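Local coordinates for protein putative methyltransferase (Porphyromonas gingivalis, PDB 3LL7) that is a putative methyltransferase that probably transfers a methyl group to an acceptor not yet identified, at residues V169-R174 against D186-L191. Numbering follows the deposited sequence.
Sequences VDPARR and DCEPDL
The guanidinium of R174 lies over the D186 backbone, with D186 O 3.6 Å above one face and toward the rim. At its edge, in plane, sits the carboxylate carbon of E188. The two flat groups are turned 85° apart. R174 NH1 meets E188 OE1 at 2.7 Å in a salt bridge whose hydrogen bond is bent and weak. R174 NH2 bonds C187 O at 3.2 Å, coming from above the carbonyl plane. C187 O is tilted from the guanidinium plane, and NH2 also bonds A185 O weakly. The arginine is extended as far as CD, then bends at chi3 (43°), which lays the guanidinium over D186.

A172 and E188 form an antiparallel hydrogen-bonded pair, with A172 N to E188 O at 2.7 Å. R173 and C187 are the non-hydrogen-bonded pair. R174 N adds a bond to D186 O.

Toward helix 191-198 the contact turns apolar. V169 CG1 meets L191 CD2 at 3.7 Å, and V169 CG2 touches the P189 ring at CG. P171 CG packs on C187 SG.

Strand 187-188 thus pairs with the end of strand 166-173, which runs between parallel strands 96-99 and 204-209, consistent with a Rossmann-like methyltransferase fold. Opposite charge on E188 probably steadies the exposed R174, though their bond is bent.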
loop_
_atom_site.group_PDB
_atom_site.type_symbol
_atom_site.label_atom_id
_atom_site.label_comp_id
_atom_site.label_asym_id
_atom_site.label_seq_id
_atom_site.Cartn_x
_atom_site.Cartn_y
_atom_site.Cartn_z
ATOM N N VAL A 169 -6.775 10.802 -7.956
ATOM C CA VAL A 169 -7.546 9.766 -8.613
ATOM C C VAL A 169 -7.048 8.373 -8.200
ATOM O O VAL A 169 -5.848 8.120 -8.131
ATOM C CB VAL A 169 -7.562 9.985 -10.170
ATOM C CG1 VAL A 169 -6.137 9.968 -10.767
ATOM C CG2 VAL A 169 -8.541 9.031 -10.895
ATOM N N ASP A 170 -7.988 7.481 -7.936
ATOM C CA ASP A 170 -7.679 6.088 -7.583
ATOM C C ASP A 170 -8.518 5.207 -8.508
ATOM O O ASP A 170 -9.644 4.842 -8.167
ATOM C CB ASP A 170 -8.001 5.871 -6.083
ATOM C CG ASP A 170 -7.883 4.416 -5.633
ATOM O OD1 ASP A 170 -7.321 3.584 -6.374
ATOM O OD2 ASP A 170 -8.387 4.105 -4.519
ATOM N N PRO A 171 -7.973 4.880 -9.702
ATOM C CA PRO A 171 -8.780 4.192 -10.713
ATOM C C PRO A 171 -9.091 2.744 -10.346
ATOM O O PRO A 171 -8.410 2.149 -9.502
ATOM C CB PRO A 171 -7.921 4.261 -11.991
ATOM C CG PRO A 171 -6.568 4.687 -11.571
ATOM C CD PRO A 171 -6.702 5.393 -10.250
ATOM N N ALA A 172 -10.140 2.200 -10.961
ATOM C CA ALA A 172 -10.494 0.798 -10.814
ATOM C C ALA A 172 -10.008 0.018 -12.043
ATOM O O ALA A 172 -9.634 0.618 -13.065
ATOM C CB ALA A 172 -12.013 0.648 -10.613
ATOM N N ARG A 173 -10.001 -1.309 -11.924
ATOM C CA ARG A 173 -9.503 -2.211 -12.961
ATOM C C ARG A 173 -10.658 -2.644 -13.864
ATOM O O ARG A 173 -11.637 -3.222 -13.387
ATOM C CB ARG A 173 -8.848 -3.431 -12.298
ATOM C CG ARG A 173 -8.213 -4.435 -13.249
ATOM C CD ARG A 173 -7.615 -5.614 -12.489
ATOM N NE ARG A 173 -6.961 -6.559 -13.392
ATOM C CZ ARG A 173 -6.379 -7.698 -13.016
ATOM N NH1 ARG A 173 -6.357 -8.062 -11.738
ATOM N NH2 ARG A 173 -5.818 -8.482 -13.926
ATOM N N ARG A 174 -10.549 -2.367 -15.162
ATOM C CA ARG A 174 -11.641 -2.671 -16.097
ATOM C C ARG A 174 -11.627 -4.122 -16.583
ATOM O O ARG A 174 -10.569 -4.674 -16.889
ATOM C CB ARG A 174 -11.618 -1.697 -17.273
ATOM C CG ARG A 174 -12.487 -2.092 -18.461
ATOM C CD ARG A 174 -12.538 -0.982 -19.513
ATOM N NE ARG A 174 -11.223 -0.379 -19.764
ATOM C CZ ARG A 174 -10.821 0.795 -19.278
ATOM N NH1 ARG A 174 -11.627 1.513 -18.502
ATOM N NH2 ARG A 174 -9.606 1.250 -19.561
ATOM N N ASP A 186 -5.674 -0.355 -18.680
ATOM C CA ASP A 186 -6.892 -0.917 -18.076
ATOM C C ASP A 186 -7.532 -0.005 -17.028
ATOM O O ASP A 186 -8.598 -0.334 -16.497
ATOM C CB ASP A 186 -6.602 -2.282 -17.441
ATOM C CG ASP A 186 -5.973 -3.264 -18.413
ATOM O OD1 ASP A 186 -6.350 -3.262 -19.605
ATOM O OD2 ASP A 186 -5.093 -4.036 -17.972
ATOM N N CYS A 187 -6.890 1.125 -16.738
ATOM C CA CYS A 187 -7.372 2.048 -15.701
ATOM C C CYS A 187 -8.716 2.681 -16.039
ATOM O O CYS A 187 -8.930 3.170 -17.151
ATOM C CB CYS A 187 -6.334 3.130 -15.395
ATOM S SG CYS A 187 -4.958 2.517 -14.390
ATOM N N GLU A 188 -9.616 2.644 -15.062
ATOM C CA GLU A 188 -10.923 3.289 -15.159
ATOM C C GLU A 188 -11.088 4.254 -13.976
ATOM O O GLU A 188 -11.261 3.803 -12.845
ATOM C CB GLU A 188 -12.023 2.225 -15.123
ATOM C CG GLU A 188 -13.427 2.781 -15.142
ATOM C CD GLU A 188 -13.833 3.217 -16.522
ATOM O OE1 GLU A 188 -13.921 2.338 -17.406
ATOM O OE2 GLU A 188 -14.059 4.431 -16.721
ATOM N N PRO A 189 -11.061 5.580 -14.230
ATOM C CA PRO A 189 -11.010 6.272 -15.534
ATOM C C PRO A 189 -9.642 6.182 -16.201
ATOM O O PRO A 189 -8.637 5.961 -15.512
ATOM C CB PRO A 189 -11.278 7.725 -15.157
ATOM C CG PRO A 189 -10.746 7.831 -13.745
ATOM C CD PRO A 189 -11.141 6.543 -13.113
ATOM N N ASP A 190 -9.609 6.371 -17.523
ATOM C CA ASP A 190 -8.358 6.330 -18.287
ATOM C C ASP A 190 -7.523 7.562 -17.947
ATOM O O ASP A 190 -7.985 8.691 -18.092
ATOM C CB ASP A 190 -8.654 6.247 -19.794
ATOM C CG ASP A 190 -7.404 5.989 -20.643
ATOM O OD1 ASP A 190 -6.287 5.844 -20.107
ATOM O OD2 ASP A 190 -7.547 5.955 -21.879
ATOM N N LEU A 191 -6.297 7.333 -17.477
ATOM C CA LEU A 191 -5.459 8.410 -16.931
ATOM C C LEU A 191 -4.861 9.346 -17.976
ATOM O O LEU A 191 -4.529 10.501 -17.679
ATOM C CB LEU A 191 -4.326 7.830 -16.074
ATOM C CG LEU A 191 -4.694 7.057 -14.810
ATOM C CD1 LEU A 191 -3.423 6.547 -14.141
ATOM C CD2 LEU A 191 -5.513 7.905 -13.833
#